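Mandelate racemase/muconate lactonizing enzyme/Enolase superfamily (Rhodobacter sphaeroides, PDB 2HZG) belongs to the enolase superfamily, whose members pair an N-terminal capping domain with a TIM-barrel-like domain, and holds a sodium ion at a site of three acidic residues. Local coordinates at residues D207-L215 with A237-V248. Residues are numbered along the deposited sequence; the frame is centred on the assembly and turned at random.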
loop_
_atom_site.group_PDB
_atom_site.type_symbol
_atom_site.label_atom_id
_atom_site.label_comp_id
_atom_site.label_asym_id
_atom_site.label_seq_id
_atom_site.Cartn_x
_atom_site.Cartn_y
_atom_site.Cartn_z
ATOM N N ASP A 207 -7.597 15.450 -11.028
ATOM C CA ASP A 207 -8.143 16.565 -11.809
ATOM C C ASP A 207 -9.045 16.011 -12.922
ATOM O O ASP A 207 -8.580 15.737 -14.055
ATOM C CB ASP A 207 -6.986 17.389 -12.350
ATOM C CG ASP A 207 -7.412 18.736 -12.921
ATOM O OD1 ASP A 207 -8.590 18.942 -13.267
ATOM O OD2 ASP A 207 -6.520 19.585 -13.057
ATOM N N VAL A 208 -10.314 15.783 -12.573
ATOM C CA VAL A 208 -11.296 15.247 -13.518
ATOM C C VAL A 208 -11.390 16.140 -14.762
ATOM O O VAL A 208 -11.477 15.636 -15.896
ATOM C CB VAL A 208 -12.691 15.050 -12.886
ATOM C CG1 VAL A 208 -13.704 14.564 -13.933
ATOM C CG2 VAL A 208 -12.609 14.044 -11.724
ATOM N N GLU A 209 -11.382 17.457 -14.554
ATOM C CA GLU A 209 -11.570 18.370 -15.672
ATOM C C GLU A 209 -10.386 18.364 -16.644
ATOM O O GLU A 209 -10.604 18.370 -17.842
ATOM C CB GLU A 209 -11.937 19.779 -15.191
ATOM C CG GLU A 209 -13.239 19.797 -14.321
ATOM C CD GLU A 209 -14.471 19.253 -15.064
ATOM O OE1 GLU A 209 -14.631 19.508 -16.281
ATOM O OE2 GLU A 209 -15.288 18.548 -14.437
ATOM N N ALA A 210 -9.152 18.339 -16.130
ATOM C CA ALA A 210 -7.949 18.181 -16.985
ATOM C C ALA A 210 -8.013 16.894 -17.822
ATOM O O ALA A 210 -7.694 16.907 -19.007
ATOM C CB ALA A 210 -6.682 18.216 -16.154
ATOM N N ALA A 211 -8.431 15.792 -17.201
ATOM C CA ALA A 211 -8.593 14.517 -17.902
ATOM C C ALA A 211 -9.717 14.595 -18.934
ATOM O O ALA A 211 -9.559 14.156 -20.093
ATOM C CB ALA A 211 -8.866 13.387 -16.899
ATOM N N ALA A 212 -10.854 15.154 -18.517
ATOM C CA ALA A 212 -12.018 15.269 -19.386
ATOM C C ALA A 212 -11.676 16.060 -20.637
ATOM O O ALA A 212 -12.228 15.785 -21.691
ATOM C CB ALA A 212 -13.219 15.929 -18.643
ATOM N N ALA A 213 -10.736 17.003 -20.524
ATOM C CA ALA A 213 -10.374 17.883 -21.650
ATOM C C ALA A 213 -9.692 17.116 -22.807
ATOM O O ALA A 213 -9.611 17.618 -23.943
ATOM C CB ALA A 213 -9.470 19.035 -21.157
ATOM N N ARG A 214 -9.205 15.908 -22.509
ATOM C CA ARG A 214 -8.590 15.022 -23.514
ATOM C C ARG A 214 -9.593 14.110 -24.188
ATOM O O ARG A 214 -9.257 13.443 -25.142
ATOM C CB ARG A 214 -7.515 14.121 -22.886
ATOM C CG ARG A 214 -6.152 14.725 -22.764
ATOM C CD ARG A 214 -6.036 15.711 -21.580
ATOM N NE ARG A 214 -4.706 16.318 -21.555
ATOM C CZ ARG A 214 -4.349 17.362 -20.810
ATOM N NH1 ARG A 214 -5.224 17.950 -19.997
ATOM N NH2 ARG A 214 -3.100 17.812 -20.870
ATOM N N LEU A 215 -10.813 14.037 -23.686
ATOM C CA LEU A 215 -11.757 13.079 -24.230
ATOM C C LEU A 215 -12.107 13.268 -25.735
ATOM O O LEU A 215 -12.183 12.273 -26.476
ATOM C CB LEU A 215 -13.016 12.963 -23.349
ATOM C CG LEU A 215 -12.865 12.383 -21.927
ATOM C CD1 LEU A 215 -14.176 12.498 -21.157
ATOM C CD2 LEU A 215 -12.398 10.919 -21.970
ATOM N N ALA A 237 -13.191 9.973 -8.914
ATOM C CA ALA A 237 -12.640 10.647 -10.100
ATOM C C ALA A 237 -12.816 9.784 -11.374
ATOM O O ALA A 237 -13.265 10.291 -12.415
ATOM C CB ALA A 237 -11.186 11.022 -9.884
ATOM N N HIS A 238 -12.466 8.499 -11.291
ATOM C CA HIS A 238 -12.667 7.542 -12.395
ATOM C C HIS A 238 -14.127 7.493 -12.855
ATOM O O HIS A 238 -14.422 7.573 -14.058
ATOM C CB HIS A 238 -12.230 6.134 -11.974
ATOM C CG HIS A 238 -10.752 5.905 -12.027
ATOM N ND1 HIS A 238 -9.897 6.314 -11.026
ATOM C CD2 HIS A 238 -9.981 5.270 -12.944
ATOM C CE1 HIS A 238 -8.663 5.948 -11.328
ATOM N NE2 HIS A 238 -8.688 5.304 -12.480
ATOM N N ALA A 239 -15.035 7.351 -11.887
ATOM C CA ALA A 239 -16.462 7.300 -12.162
ATOM C C ALA A 239 -16.943 8.607 -12.806
ATOM O O ALA A 239 -17.717 8.578 -13.755
ATOM C CB ALA A 239 -17.271 7.000 -10.855
ATOM N N ALA A 240 -16.506 9.747 -12.278
ATOM C CA ALA A 240 -16.859 11.057 -12.881
ATOM C C ALA A 240 -16.416 11.144 -14.354
ATOM O O ALA A 240 -17.189 11.544 -15.220
ATOM C CB ALA A 240 -16.267 12.209 -12.062
ATOM N N LEU A 241 -15.178 10.752 -14.636
ATOM C CA LEU A 241 -14.656 10.762 -15.999
ATOM C C LEU A 241 -15.465 9.851 -16.932
ATOM O O LEU A 241 -15.814 10.242 -18.056
ATOM C CB LEU A 241 -13.173 10.357 -16.012
ATOM C CG LEU A 241 -12.413 10.618 -17.330
ATOM C CD1 LEU A 241 -12.394 12.114 -17.668
ATOM C CD2 LEU A 241 -10.984 10.073 -17.244
ATOM N N ALA A 242 -15.750 8.640 -16.463
ATOM C CA ALA A 242 -16.519 7.668 -17.223
ATOM C C ALA A 242 -17.950 8.138 -17.521
ATOM O O ALA A 242 -18.554 7.664 -18.472
ATOM C CB ALA A 242 -16.544 6.328 -16.492
ATOM N N GLY A 243 -18.484 9.053 -16.714
ATOM C CA GLY A 243 -19.857 9.541 -16.899
ATOM C C GLY A 243 -19.995 10.721 -17.849
ATOM O O GLY A 243 -21.090 11.221 -18.052
ATOM N N ARG A 244 -18.890 11.175 -18.433
ATOM C CA ARG A 244 -18.921 12.318 -19.343
ATOM C C ARG A 244 -19.400 11.968 -20.754
ATOM O O ARG A 244 -19.513 12.846 -21.597
ATOM C CB ARG A 244 -17.557 13.011 -19.393
ATOM C CG ARG A 244 -17.037 13.383 -18.028
ATOM C CD ARG A 244 -17.845 14.513 -17.402
ATOM N NE ARG A 244 -17.162 15.754 -17.691
ATOM C CZ ARG A 244 -16.552 16.510 -16.793
ATOM N NH1 ARG A 244 -16.571 16.191 -15.507
ATOM N NH2 ARG A 244 -15.948 17.613 -17.195
ATOM N N GLY A 245 -19.660 10.700 -21.018
ATOM C CA GLY A 245 -20.273 10.311 -22.286
ATOM C C GLY A 245 -19.363 10.075 -23.486
ATOM O O GLY A 245 -19.859 9.869 -24.594
ATOM N N ALA A 246 -18.044 10.059 -23.272
ATOM C CA ALA A 246 -17.091 9.777 -24.358
ATOM C C ALA A 246 -17.197 8.323 -24.817
ATOM O O ALA A 246 -17.738 7.481 -24.105
ATOM C CB ALA A 246 -15.673 10.110 -23.926
ATOM N N ARG A 247 -16.698 8.022 -26.016
ATOM C CA ARG A 247 -16.701 6.632 -26.486
ATOM C C ARG A 247 -15.532 5.846 -25.865
ATOM O O ARG A 247 -15.686 4.686 -25.529
ATOM C CB ARG A 247 -16.627 6.537 -28.014
ATOM C CG ARG A 247 -17.807 7.202 -28.776
ATOM C CD ARG A 247 -17.825 6.754 -30.264
ATOM N NE ARG A 247 -16.456 6.515 -30.713
ATOM C CZ ARG A 247 -15.683 7.418 -31.319
ATOM N NH1 ARG A 247 -16.169 8.632 -31.597
ATOM N NH2 ARG A 247 -14.421 7.093 -31.652
ATOM N N VAL A 248 -14.371 6.492 -25.751
ATOM C CA VAL A 248 -13.201 5.892 -25.114
ATOM C C VAL A 248 -13.600 5.408 -23.719
ATOM O O VAL A 248 -14.247 6.134 -22.944
ATOM C CB VAL A 248 -11.996 6.876 -25.070
ATOM C CG1 VAL A 248 -12.310 8.124 -24.232
ATOM C CG2 VAL A 248 -10.712 6.184 -24.578
#
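The guanidinium of Arg244 has the methyl of Ala212 over one face, CB lying 3.5 Å from NH2, and the carboxylate of Glu209 at its edge. The two flat groups are 27° apart, and their salt bridge rests on NH1, which gives OE2 a hydrogen bond (2.9 Å) on the syn side but tilted out of the carboxylate plane; NH2 also faces OE1, at a doubtfully short modelled separation. Bends at chi2 and chi3 turn the arginine back along its own helix and carry the guanidinium across to Glu209 and Ala212. Exposed Glu209 starts out pointing away from 237-248, and its bend at chi2 brings the carboxylate back. Beneath this charged lid the packing is apolar. Leu241 drops as a knob into a hole formed by Val208, Ala211, Ala212 and Leu215, its CD1 3.8 Å from Ala211 CB; the small alanines leave room for the branched end. Val208 spreads its two methyls, CG2 resting on Ala237 CB at 3.8 Å and CG1 on Ala240. Leu215 divides its branches similarly, CD1 against Leu241 and the CB of Arg244, CD2 against Val248 CG1 (3.6 Å) and Ala246. Gly245, with positive phi, turns the chain out of the helix and on toward strand 249-252. The axes of 208-212 and 237-242 cross at -38°, 9.8 Å apart. Such packing joins helices that follow adjacent parallel strands, 195-199 and 225-227, of the TIM-barrel-like domain.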